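Local coordinates for bacterial bifunctional deaminase-reductase C-terminal domain-containing protein (Corynebacterium diphtheriae, PDB 2P4G), which is a pyrimidine reductase-like protein of the RibD C-terminal family that probably uses NADP in a reduction step of riboflavin biosynthesis, at the interface of chains A and B. Sequence-based numbering; all coordinates share one arbitrary frame. Chains: chain A/B, Hypothetical protein.

The interface of chains A and B. Residues chain A 212, 214, 229, 239, 241, 258; chain B 44, 218-220.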
# COMPACT_ATOMS: atom_id res chain seq x y z
N LEU A 212 1.92 9.52 11.06
CA LEU A 212 1.66 8.12 10.80
C LEU A 212 2.99 7.38 10.76
O LEU A 212 3.90 7.81 10.06
CB LEU A 212 0.95 8.00 9.44
CG LEU A 212 0.66 6.63 8.86
CD1 LEU A 212 -0.20 5.80 9.79
CD2 LEU A 212 0.00 6.85 7.52
N LEU A 214 4.05 3.94 9.37
CA LEU A 214 3.54 2.88 8.50
C LEU A 214 4.69 1.96 8.15
O LEU A 214 5.76 2.42 7.70
CB LEU A 214 2.91 3.46 7.24
CG LEU A 214 2.35 2.45 6.22
CD1 LEU A 214 1.08 1.81 6.73
CD2 LEU A 214 2.11 3.14 4.87
N PHE A 229 -7.27 1.39 5.51
CA PHE A 229 -8.02 2.46 6.13
C PHE A 229 -9.53 2.27 6.05
O PHE A 229 -10.29 3.24 6.06
CB PHE A 229 -7.57 3.81 5.57
CG PHE A 229 -6.15 4.14 5.89
CD1 PHE A 229 -5.63 3.89 7.16
CD2 PHE A 229 -5.32 4.68 4.94
CE1 PHE A 229 -4.31 4.19 7.46
CE2 PHE A 229 -4.01 4.96 5.23
CZ PHE A 229 -3.50 4.72 6.49
N THR A 239 -5.83 12.46 1.38
CA THR A 239 -4.94 13.43 2.00
C THR A 239 -3.52 13.21 1.55
O THR A 239 -3.16 12.11 1.16
CB THR A 239 -4.98 13.39 3.55
OG1 THR A 239 -4.08 14.39 4.08
CG2 THR A 239 -4.60 12.05 4.10
N LEU A 241 0.72 13.51 2.43
CA LEU A 241 1.62 13.21 3.51
C LEU A 241 2.95 13.83 3.17
O LEU A 241 3.22 14.09 1.99
CB LEU A 241 1.77 11.71 3.63
CG LEU A 241 0.50 10.90 3.92
CD1 LEU A 241 0.77 9.38 3.91
CD2 LEU A 241 -0.10 11.34 5.26
N TYR A 258 5.39 9.59 8.35
CA TYR A 258 4.81 10.72 7.63
C TYR A 258 4.14 11.71 8.55
O TYR A 258 3.54 11.33 9.56
CB TYR A 258 3.71 10.25 6.70
CG TYR A 258 4.12 9.31 5.59
CD1 TYR A 258 4.55 9.81 4.35
CD2 TYR A 258 4.03 7.93 5.76
CE1 TYR A 258 4.89 8.95 3.30
CE2 TYR A 258 4.38 7.05 4.72
CZ TYR A 258 4.79 7.57 3.49
OH TYR A 258 5.13 6.71 2.48
N ILE B 44 -0.28 4.99 -0.29
CA ILE B 44 0.17 4.17 0.83
C ILE B 44 -0.85 3.09 1.23
O ILE B 44 -0.49 2.04 1.79
CB ILE B 44 0.58 5.00 2.07
CG1 ILE B 44 -0.61 5.75 2.67
CG2 ILE B 44 1.76 5.92 1.71
CD1 ILE B 44 -0.58 5.88 4.18
N PRO B 218 3.19 9.66 -1.32
CA PRO B 218 2.81 10.17 -0.02
C PRO B 218 1.35 10.63 0.01
O PRO B 218 1.06 11.79 0.28
CB PRO B 218 3.77 11.34 0.16
CG PRO B 218 3.97 11.86 -1.24
CD PRO B 218 4.06 10.62 -2.06
N ASN B 219 0.42 9.73 -0.30
CA ASN B 219 -0.99 10.06 -0.15
C ASN B 219 -1.89 8.90 0.28
O ASN B 219 -1.53 7.73 0.16
CB ASN B 219 -1.54 10.81 -1.37
CG ASN B 219 -1.04 10.27 -2.67
OD1 ASN B 219 -0.29 10.94 -3.41
ND2 ASN B 219 -1.43 9.04 -2.97
N ILE B 220 -3.02 9.27 0.85
CA ILE B 220 -4.05 8.34 1.31
C ILE B 220 -5.27 8.59 0.45
O ILE B 220 -5.67 9.71 0.30
CB ILE B 220 -4.47 8.62 2.75
CG1 ILE B 220 -3.29 8.37 3.69
CG2 ILE B 220 -5.72 7.82 3.09
CD1 ILE B 220 -3.60 8.56 5.15
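A:Thr239 and B:Ile220 pair backbone to backbone as an antiparallel bridge, joining strand 237-248 of chain A to the short strand 219-222 of chain B across a two-fold symmetric interface between copies of one protein; the structure alone does not show whether this is the dimer in solution. The amide N of B:Ile220 gives a nearly straight bond (170° at H) to the carbonyl O of A:Thr239 at 2.9 Å, and A:Thr239 N returns one to B:Ile220 O. Two residues on, A:Leu241 N donates to B:Pro218 O at 2.8 Å; this bond is less straight, and its donor stands 37° out of the carbonyl plane, off the lone-pair directions.

Apolar side chains pack next to the paired strands. B:Ile44, from a loop, pushes its side chain into a pocket lined by A:Leu212, A:Leu214, A:Phe229, A:Leu241 and A:Tyr258. Its chi1 of 64° sets CG1 between the backbone N and the carbonyl carbon, and from there B:Ile44 CD1 meets A:Leu212 CD2 tip to tip at 3.5 Å. B:Ile44 CD1 also lies in the plane of the A:Phe229 ring, at its edge, 3.7 Å from A:Phe229 CE2, and faces A:Leu241 CD1. On the other branch, CG2 passes alongside the end of A:Tyr258, while A:Leu214 crosses B:Ile44 at a slant, its CD2 against B:Ile44 CB. A:Leu241 CD1 also lies over one face of the tyrosine ring, towards its rim, which may help to steady this part of the wall.

B:Ile220 adds a second apolar group. Its side chain runs beside that of A:Thr239, pointing the same way, with A:Thr239 CG2 3.7 Å from B:Ile220 CB. It crosses A:Phe229 at about a right angle, and CD1 and CG2 both lie to one side of the ring plane, just beyond the CD2-CE2 rim: CG2 approaches A:Phe229 CD2, and B:Ile220 CD1 lies 3.6 Å from A:Phe229 CE2.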